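Local coordinates for glutamine aminotransferase class-II domain protein (Ruegeria pomeroyi, PDB 3MDN), which probably uses a class-II glutamine amidotransferase domain of the Ntn-hydrolase type to release ammonia from glutamine, although the acceptor of that ammonia is not established, at residues D[122-127]-D[137-142]; D[111-116]-D[146-151]; D[115-120]-D[170-175]. All coordinates share one frame; numbering follows the deposited sequence.

Overall arrangement
All three contacts are buried, yet they lie at different depths. Contact 2 is the most central, about 7 Å from the chain centre to its own, while contacts 3 and 1 are centred about 16 and 18 Å out. Contacts 2 and 3 share Gly-115 and Gln-116 and set successive strands, 109-114 and 116-117, against successive helices, 144-154 and 161-179; both are apolar, mainly aromatic with one leucine in contact 2, mainly aliphatic in contact 3. Contact 1 joins helix 124-129 to the loop before helix 144-154 and rests on arginines beside a second subunit. Its Arg-139 forms a salt bridge with Glu-146 of contact 2, while Ala-127 packs on Phe-120 of contact 3.

Contact 1: D[122-127]-D[137-142]; sequences AFRKQA and TYRKGS
Arg-139 is the first residue of 137-142 to reach across to 122-127, and it meets another arginine, Arg-124, in the first turn of helix 124-129. Its NH2 lies 3.6 Å from Arg-124 CD, so a guanidinium nitrogen rests on the aliphatic part of its neighbour while the two planar groups stand 73° apart. The Arg-139 chain bends at chi2, carrying its guanidinium back over its own loop; Gly-141 O sits 3.0 Å above one face of that group, offset toward the rim. Gly-141 adds little to the helix contact itself, and Ser-142 supplies the other main surface. Its CB lies over the centre of one face of the Arg-124 guanidinium, 3.5 Å above the plane, and its backbone O approaches Arg-124 CD at 3.5 Å. Arg-124 presents that face because its chain leaves with CG opposite the backbone N (chi1 173°) and then turns at chi3 (72°). A small serine suits the site, its CB lying close against the flat cation.

The NH2 atoms of Arg-124 and Arg-139, both donors, come within 4.4 Å, and no hydrogen bond joins the segments. Acidic partners flank the pair: Arg-139 forms salt bridges with Glu-146 and Asp-128, and Arg-124 with Glu-121. The chemistry therefore implies that two like charges can be buried side by side because nearby carboxylates probably offset them, while a hydrogen bond from Arg-124 NH1 ties helix 124-129 to Arg-139 O of the second subunit.

Contact 2: D[111-116]-D[146-151]; sequences FMHNGQ and EVLFLL
Phe-111 and Phe-149 carry the aromatic part of this strand-to-helix contact. Their planes are nearly parallel, at 16°, but the rings are so displaced that little of one lies over the other, with centroids 5.2 Å from each other. Two reciprocal CH-pi contacts fill the offset: Phe-111 CB stands 3.7 Å from the Phe-149 ring centroid, and Phe-149 CB stands 3.9 Å from that of Phe-111. In both, CG is anti to the backbone N, and the two side chains run in opposite senses, which lays each CB over the other ring.

The aliphatic part belongs to Leu-148. Its CD1 meets the edge of the Phe-111 ring, 3.9 Å from CZ, and also lies over one face of the His-113 ring, so one leucine methyl serves both rings. Replacing Phe-111 with an alanine would probably open a gap beside Leu-148 CD1 and leave Phe-149 CB without the ring face it packs on.

Helix 144-154 packs on the antiparallel sheet, consistent with the layered Ntn-hydrolase fold; segment 146-151 crosses strand 111-114 at 134°, with the axes 8.6 Å apart. Strand 104-106 adds Phe-104 and Ala-106 against Phe-149, strand 185-192 places Leu-187 beside His-113 and Leu-148, and helix 161-179 covers Leu-148 with Ala-168, Ile-169 and Leu-172.

Contact 3: D[115-120]-D[170-175]; sequences GQVGGF and ARLEGL
Val-117 and Phe-120, at the two ends of a type II beta turn, meet Leu-172 on helix 161-179; the contact joins the chain at strand 116-117 to that helix in the probable Ntn-hydrolase fold. The turn is closed by the backbone bond from Phe-120 N to Val-117 O, 3.3 Å long. Gly-119 suits its third position, where phi is positive (76°), a value that glycine adopts readily.

The two methyls of Val-117 have separate tasks. CG1 lies opposite the backbone N (chi1 179°) and approaches the helix backbone, 4.0 Å from Leu-172 O, whereas CG2 turns to the leucine side chain and comes 4.3 Å from its CD1. A beta-branched valine suits this place because its two methyls can touch the helix backbone and a side chain at once.

Leu-172 spreads its own branches in a similar way. With chi1 at -81°, it offers CD1 to Val-117 and CD2 to the aromatic ring. Phe-120 does not aim straight at the helix, and it is the edge of its ring that reaches Leu-172.

Ala-127 and Leu-151 also touch Leu-172, while Val-147 packs on Phe-120, so helices 124-129 and 144-154 add to the hydrophobic surroundings. Leu-172 CD2 lies at the edge of the Phe-120 ring, near its plane, 4.5 Å from Phe-120 CE1.

Contact 1: D[122-127]-D[137-142]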
loop_
_atom_site.group_PDB
_atom_site.type_symbol
_atom_site.label_atom_id
_atom_site.label_comp_id
_atom_site.label_asym_id
_atom_site.label_seq_id
_atom_site.Cartn_x
_atom_site.Cartn_y
_atom_site.Cartn_z
ATOM N N ALA D 122 -22.412 8.000 16.870
ATOM C CA ALA D 122 -23.643 8.775 17.006
ATOM C C ALA D 122 -23.396 10.201 17.544
ATOM O O ALA D 122 -24.295 11.042 17.489
ATOM C CB ALA D 122 -24.665 8.039 17.856
ATOM N N PHE D 123 -22.194 10.487 18.036
ATOM C CA PHE D 123 -21.924 11.849 18.516
ATOM C C PHE D 123 -20.564 12.398 18.101
ATOM O O PHE D 123 -20.004 13.261 18.780
ATOM C CB PHE D 123 -22.129 11.962 20.043
ATOM C CG PHE D 123 -21.250 11.036 20.873
ATOM C CD1 PHE D 123 -21.706 9.785 21.268
ATOM C CD2 PHE D 123 -19.989 11.444 21.294
ATOM C CE1 PHE D 123 -20.910 8.951 22.044
ATOM C CE2 PHE D 123 -19.206 10.642 22.065
ATOM C CZ PHE D 123 -19.659 9.383 22.449
ATOM N N ARG D 124 -20.024 11.892 16.992
ATOM C CA ARG D 124 -18.658 12.255 16.635
ATOM C C ARG D 124 -18.505 13.766 16.538
ATOM O O ARG D 124 -17.494 14.312 16.973
ATOM C CB ARG D 124 -18.172 11.596 15.339
ATOM C CG ARG D 124 -16.796 12.135 14.916
ATOM C CD ARG D 124 -15.974 11.127 14.150
ATOM N NE ARG D 124 -16.518 10.933 12.828
ATOM C CZ ARG D 124 -16.180 11.652 11.764
ATOM N NH1 ARG D 124 -16.761 11.386 10.624
ATOM N NH2 ARG D 124 -15.276 12.628 11.845
ATOM N N LYS D 125 -19.512 14.431 15.984
ATOM C CA LYS D 125 -19.458 15.880 15.795
ATOM C C LYS D 125 -19.183 16.625 17.106
ATOM O O LYS D 125 -18.258 17.442 17.164
ATOM C CB LYS D 125 -20.735 16.395 15.133
ATOM C CG LYS D 125 -20.710 17.876 14.825
ATOM C CD LYS D 125 -21.845 18.259 13.886
ATOM C CE LYS D 125 -21.783 19.720 13.526
ATOM N NZ LYS D 125 -23.016 20.102 12.848
ATOM N N GLN D 126 -19.960 16.321 18.148
ATOM C CA GLN D 126 -19.784 16.936 19.457
ATOM C C GLN D 126 -18.431 16.593 20.077
ATOM O O GLN D 126 -17.807 17.443 20.728
ATOM C CB GLN D 126 -20.903 16.514 20.416
ATOM C CG GLN D 126 -22.309 16.948 19.987
ATOM C CD GLN D 126 -23.078 15.810 19.330
ATOM O OE1 GLN D 126 -24.166 15.445 19.786
ATOM N NE2 GLN D 126 -22.514 15.230 18.270
ATOM N N ALA D 127 -17.960 15.358 19.873
ATOM C CA ALA D 127 -16.634 15.025 20.354
ATOM C C ALA D 127 -15.584 15.869 19.642
ATOM O O ALA D 127 -14.644 16.353 20.279
ATOM C CB ALA D 127 -16.342 13.544 20.207
ATOM N N THR D 137 -5.956 21.139 14.330
ATOM C CA THR D 137 -5.146 20.830 13.179
ATOM C C THR D 137 -4.566 19.382 13.187
ATOM O O THR D 137 -4.297 18.821 12.138
ATOM C CB THR D 137 -4.008 21.858 13.047
ATOM O OG1 THR D 137 -3.271 21.588 11.864
ATOM C CG2 THR D 137 -3.061 21.783 14.265
ATOM N N TYR D 138 -4.358 18.802 14.363
ATOM C CA TYR D 138 -3.889 17.420 14.469
ATOM C C TYR D 138 -5.003 16.365 14.251
ATOM O O TYR D 138 -4.726 15.167 14.271
ATOM C CB TYR D 138 -3.222 17.190 15.836
ATOM C CG TYR D 138 -2.069 18.139 16.082
ATOM C CD1 TYR D 138 -2.173 19.175 16.997
ATOM C CD2 TYR D 138 -0.876 18.019 15.364
ATOM C CE1 TYR D 138 -1.103 20.063 17.205
ATOM C CE2 TYR D 138 0.186 18.901 15.564
ATOM C CZ TYR D 138 0.071 19.908 16.492
ATOM O OH TYR D 138 1.113 20.798 16.682
ATOM N N ARG D 139 -6.252 16.795 14.079
ATOM C CA ARG D 139 -7.346 15.839 13.931
ATOM C C ARG D 139 -7.377 15.407 12.463
ATOM O O ARG D 139 -7.825 16.156 11.622
ATOM C CB ARG D 139 -8.679 16.449 14.411
ATOM C CG ARG D 139 -9.976 15.627 14.155
ATOM C CD ARG D 139 -9.894 14.214 14.686
ATOM N NE ARG D 139 -11.221 13.629 14.867
ATOM C CZ ARG D 139 -11.456 12.352 15.144
ATOM N NH1 ARG D 139 -10.447 11.479 15.234
ATOM N NH2 ARG D 139 -12.709 11.933 15.306
ATOM N N LYS D 140 -6.847 14.213 12.172
ATOM C CA LYS D 140 -6.654 13.767 10.765
ATOM C C LYS D 140 -7.598 12.653 10.342
ATOM O O LYS D 140 -7.850 12.482 9.178
ATOM C CB LYS D 140 -5.204 13.319 10.528
ATOM C CG LYS D 140 -4.166 14.419 10.766
ATOM C CD LYS D 140 -4.499 15.601 9.863
ATOM C CE LYS D 140 -3.342 16.579 9.794
ATOM N NZ LYS D 140 -3.729 17.798 9.033
ATOM N N GLY D 141 -8.112 11.881 11.288
ATOM C CA GLY D 141 -9.031 10.798 10.936
ATOM C C GLY D 141 -10.327 10.916 11.707
ATOM O O GLY D 141 -10.743 12.020 12.100
ATOM N N SER D 142 -10.974 9.782 11.938
ATOM C CA SER D 142 -12.279 9.826 12.538
ATOM C C SER D 142 -12.423 8.909 13.751
ATOM O O SER D 142 -13.543 8.656 14.186
ATOM C CB SER D 142 -13.363 9.545 11.490
ATOM O OG SER D 142 -13.387 8.174 11.145
#

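Contact 2: D[111-116]-D[146-151]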
loop_
_atom_site.group_PDB
_atom_site.type_symbol
_atom_site.label_atom_id
_atom_site.label_comp_id
_atom_site.label_asym_id
_atom_site.label_seq_id
_atom_site.Cartn_x
_atom_site.Cartn_y
_atom_site.Cartn_z
ATOM N N PHE D 111 0.796 8.524 21.616
ATOM C CA PHE D 111 -0.345 8.014 22.358
ATOM C C PHE D 111 -0.982 6.865 21.594
ATOM O O PHE D 111 -1.091 6.913 20.380
ATOM C CB PHE D 111 -1.339 9.178 22.507
ATOM C CG PHE D 111 -2.591 8.847 23.278
ATOM C CD1 PHE D 111 -3.677 8.263 22.643
ATOM C CD2 PHE D 111 -2.689 9.162 24.625
ATOM C CE1 PHE D 111 -4.828 7.973 23.342
ATOM C CE2 PHE D 111 -3.838 8.881 25.343
ATOM C CZ PHE D 111 -4.910 8.278 24.701
HETATM N N MSE D 112 -1.368 5.823 22.301
HETATM C CA MSE D 112 -2.160 4.737 21.723
HETATM C C MSE D 112 -3.156 4.183 22.754
HETATM O O MSE D 112 -2.947 4.305 23.964
HETATM C CB MSE D 112 -1.272 3.632 21.157
HETATM C CG MSE D 112 -0.333 3.001 22.124
HETATM SE SE MSE D 112 0.732 1.656 21.190
HETATM C CE MSE D 112 1.802 1.163 22.777
ATOM N N HIS D 113 -4.244 3.611 22.253
ATOM C CA HIS D 113 -5.399 3.322 23.054
ATOM C C HIS D 113 -6.026 2.034 22.519
ATOM O O HIS D 113 -6.149 1.838 21.328
ATOM C CB HIS D 113 -6.382 4.514 22.978
ATOM C CG HIS D 113 -7.819 4.161 23.246
ATOM N ND1 HIS D 113 -8.300 3.871 24.506
ATOM C CD2 HIS D 113 -8.889 4.094 22.415
ATOM C CE1 HIS D 113 -9.596 3.614 24.439
ATOM N NE2 HIS D 113 -9.979 3.746 23.180
ATOM N N ASN D 114 -6.376 1.165 23.446
ATOM C CA ASN D 114 -7.127 -0.046 23.225
ATOM C C ASN D 114 -8.473 0.169 23.957
ATOM O O ASN D 114 -8.494 0.577 25.141
ATOM C CB ASN D 114 -6.317 -1.205 23.860
ATOM C CG ASN D 114 -6.731 -2.563 23.374
ATOM O OD1 ASN D 114 -6.106 -3.569 23.737
ATOM N ND2 ASN D 114 -7.779 -2.629 22.565
ATOM N N GLY D 115 -9.576 -0.064 23.246
ATOM C CA GLY D 115 -10.925 -0.048 23.824
ATOM C C GLY D 115 -11.889 0.754 22.937
ATOM O O GLY D 115 -11.724 0.812 21.723
ATOM N N GLN D 116 -12.871 1.400 23.547
ATOM C CA GLN D 116 -13.884 2.110 22.798
ATOM C C GLN D 116 -14.620 3.096 23.674
ATOM O O GLN D 116 -14.686 2.946 24.895
ATOM C CB GLN D 116 -14.903 1.107 22.258
ATOM C CG GLN D 116 -15.667 0.347 23.362
ATOM C CD GLN D 116 -16.858 -0.434 22.807
ATOM O OE1 GLN D 116 -17.868 0.154 22.385
ATOM N NE2 GLN D 116 -16.750 -1.753 22.806
ATOM N N GLU D 146 -8.246 8.986 18.656
ATOM C CA GLU D 146 -7.563 10.219 18.262
ATOM C C GLU D 146 -8.183 11.410 18.976
ATOM O O GLU D 146 -7.479 12.277 19.463
ATOM C CB GLU D 146 -7.562 10.395 16.750
ATOM C CG GLU D 146 -6.700 11.570 16.287
ATOM C CD GLU D 146 -6.700 11.800 14.805
ATOM O OE1 GLU D 146 -7.752 11.578 14.137
ATOM O OE2 GLU D 146 -5.640 12.271 14.306
ATOM N N VAL D 147 -9.506 11.420 19.078
ATOM C CA VAL D 147 -10.179 12.378 19.951
ATOM C C VAL D 147 -9.666 12.363 21.399
ATOM O O VAL D 147 -9.303 13.409 21.940
ATOM C CB VAL D 147 -11.710 12.174 19.971
ATOM C CG1 VAL D 147 -12.387 13.334 20.749
ATOM C CG2 VAL D 147 -12.229 12.178 18.570
ATOM N N LEU D 148 -9.616 11.189 22.020
ATOM C CA LEU D 148 -9.183 11.103 23.394
ATOM C C LEU D 148 -7.806 11.796 23.548
ATOM O O LEU D 148 -7.552 12.533 24.509
ATOM C CB LEU D 148 -9.093 9.634 23.814
ATOM C CG LEU D 148 -9.564 9.094 25.179
ATOM C CD1 LEU D 148 -8.690 7.923 25.568
ATOM C CD2 LEU D 148 -9.603 10.136 26.309
ATOM N N PHE D 149 -6.911 11.533 22.611
ATOM C CA PHE D 149 -5.556 12.097 22.670
ATOM C C PHE D 149 -5.591 13.614 22.537
ATOM O O PHE D 149 -4.985 14.329 23.312
ATOM C CB PHE D 149 -4.695 11.509 21.554
ATOM C CG PHE D 149 -3.305 12.109 21.437
ATOM C CD1 PHE D 149 -2.510 12.335 22.552
ATOM C CD2 PHE D 149 -2.767 12.359 20.175
ATOM C CE1 PHE D 149 -1.199 12.832 22.408
ATOM C CE2 PHE D 149 -1.471 12.881 20.027
ATOM C CZ PHE D 149 -0.696 13.106 21.142
ATOM N N LEU D 150 -6.308 14.103 21.549
ATOM C CA LEU D 150 -6.328 15.563 21.306
ATOM C C LEU D 150 -7.101 16.318 22.383
ATOM O O LEU D 150 -6.738 17.448 22.734
ATOM C CB LEU D 150 -6.880 15.865 19.922
ATOM C CG LEU D 150 -6.032 15.202 18.837
ATOM C CD1 LEU D 150 -6.631 15.505 17.500
ATOM C CD2 LEU D 150 -4.556 15.659 18.890
ATOM N N LEU D 151 -8.166 15.688 22.885
ATOM C CA LEU D 151 -8.876 16.196 24.069
ATOM C C LEU D 151 -7.970 16.262 25.295
ATOM O O LEU D 151 -8.064 17.190 26.084
ATOM C CB LEU D 151 -10.070 15.321 24.432
ATOM C CG LEU D 151 -11.459 15.327 23.778
ATOM C CD1 LEU D 151 -12.466 15.032 24.902
ATOM C CD2 LEU D 151 -11.832 16.652 23.150
#

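Contact 3: D[115-120]-D[170-175]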
loop_
_atom_site.group_PDB
_atom_site.type_symbol
_atom_site.label_atom_id
_atom_site.label_comp_id
_atom_site.label_asym_id
_atom_site.label_seq_id
_atom_site.Cartn_x
_atom_site.Cartn_y
_atom_site.Cartn_z
ATOM N N GLY D 115 -9.576 -0.064 23.246
ATOM C CA GLY D 115 -10.925 -0.048 23.824
ATOM C C GLY D 115 -11.889 0.754 22.937
ATOM O O GLY D 115 -11.724 0.812 21.723
ATOM N N GLN D 116 -12.871 1.400 23.547
ATOM C CA GLN D 116 -13.884 2.110 22.798
ATOM C C GLN D 116 -14.620 3.096 23.674
ATOM O O GLN D 116 -14.686 2.946 24.895
ATOM C CB GLN D 116 -14.903 1.107 22.258
ATOM C CG GLN D 116 -15.667 0.347 23.362
ATOM C CD GLN D 116 -16.858 -0.434 22.807
ATOM O OE1 GLN D 116 -17.868 0.154 22.385
ATOM N NE2 GLN D 116 -16.750 -1.753 22.806
ATOM N N VAL D 117 -15.175 4.105 23.028
ATOM C CA VAL D 117 -16.170 4.976 23.614
ATOM C C VAL D 117 -17.480 4.512 22.994
ATOM O O VAL D 117 -17.637 4.545 21.766
ATOM C CB VAL D 117 -15.820 6.429 23.260
ATOM C CG1 VAL D 117 -16.840 7.415 23.832
ATOM C CG2 VAL D 117 -14.386 6.732 23.782
ATOM N N GLY D 118 -18.402 4.029 23.828
ATOM C CA GLY D 118 -19.629 3.419 23.321
ATOM C C GLY D 118 -20.526 4.369 22.527
ATOM O O GLY D 118 -20.858 5.442 23.012
ATOM N N GLY D 119 -20.900 3.962 21.314
ATOM C CA GLY D 119 -21.837 4.692 20.465
ATOM C C GLY D 119 -21.207 5.914 19.820
ATOM O O GLY D 119 -21.908 6.774 19.296
ATOM N N PHE D 120 -19.878 5.979 19.857
ATOM C CA PHE D 120 -19.139 7.170 19.441
ATOM C C PHE D 120 -19.656 7.762 18.128
ATOM O O PHE D 120 -19.878 8.976 18.019
ATOM C CB PHE D 120 -17.659 6.830 19.339
ATOM C CG PHE D 120 -16.789 7.990 18.930
ATOM C CD1 PHE D 120 -16.484 9.002 19.837
ATOM C CD2 PHE D 120 -16.235 8.039 17.652
ATOM C CE1 PHE D 120 -15.665 10.035 19.475
ATOM C CE2 PHE D 120 -15.397 9.087 17.283
ATOM C CZ PHE D 120 -15.131 10.092 18.183
ATOM N N ALA D 170 -13.546 11.857 31.350
ATOM C CA ALA D 170 -14.828 12.325 31.915
ATOM C C ALA D 170 -15.719 12.924 30.831
ATOM O O ALA D 170 -16.907 12.597 30.713
ATOM C CB ALA D 170 -14.594 13.366 33.048
ATOM N N ARG D 171 -15.138 13.815 30.041
ATOM C CA ARG D 171 -15.879 14.476 28.971
ATOM C C ARG D 171 -16.440 13.479 27.947
ATOM O O ARG D 171 -17.623 13.537 27.586
ATOM C CB ARG D 171 -14.977 15.489 28.289
ATOM C CG ARG D 171 -15.139 16.874 28.838
ATOM C CD ARG D 171 -16.226 17.629 27.998
ATOM N NE ARG D 171 -15.684 18.681 27.136
ATOM C CZ ARG D 171 -14.437 19.139 27.211
ATOM N NH1 ARG D 171 -13.601 18.629 28.102
ATOM N NH2 ARG D 171 -14.032 20.106 26.403
ATOM N N LEU D 172 -15.608 12.541 27.494
ATOM C CA LEU D 172 -16.099 11.591 26.484
ATOM C C LEU D 172 -17.095 10.592 27.063
ATOM O O LEU D 172 -18.049 10.184 26.389
ATOM C CB LEU D 172 -14.944 10.855 25.813
ATOM C CG LEU D 172 -14.202 11.585 24.698
ATOM C CD1 LEU D 172 -12.986 10.788 24.261
ATOM C CD2 LEU D 172 -15.112 11.840 23.525
ATOM N N GLU D 173 -16.872 10.206 28.316
ATOM C CA GLU D 173 -17.800 9.305 28.958
ATOM C C GLU D 173 -19.157 9.965 29.150
ATOM O O GLU D 173 -20.201 9.314 28.971
ATOM C CB GLU D 173 -17.235 8.775 30.297
ATOM C CG GLU D 173 -18.107 7.732 30.941
ATOM C CD GLU D 173 -17.602 7.238 32.293
ATOM O OE1 GLU D 173 -16.406 6.902 32.448
ATOM O OE2 GLU D 173 -18.443 7.141 33.215
ATOM N N GLY D 174 -19.150 11.251 29.506
ATOM C CA GLY D 174 -20.400 12.020 29.603
ATOM C C GLY D 174 -21.151 12.107 28.277
ATOM O O GLY D 174 -22.386 11.960 28.226
ATOM N N LEU D 175 -20.420 12.333 27.178
ATOM C CA LEU D 175 -21.093 12.395 25.887
ATOM C C LEU D 175 -21.664 11.018 25.539
ATOM O O LEU D 175 -22.740 10.918 24.939
ATOM C CB LEU D 175 -20.140 12.865 24.794
ATOM C CG LEU D 175 -19.836 14.368 24.771
ATOM C CD1 LEU D 175 -18.500 14.648 24.005
ATOM C CD2 LEU D 175 -21.008 15.119 24.180
#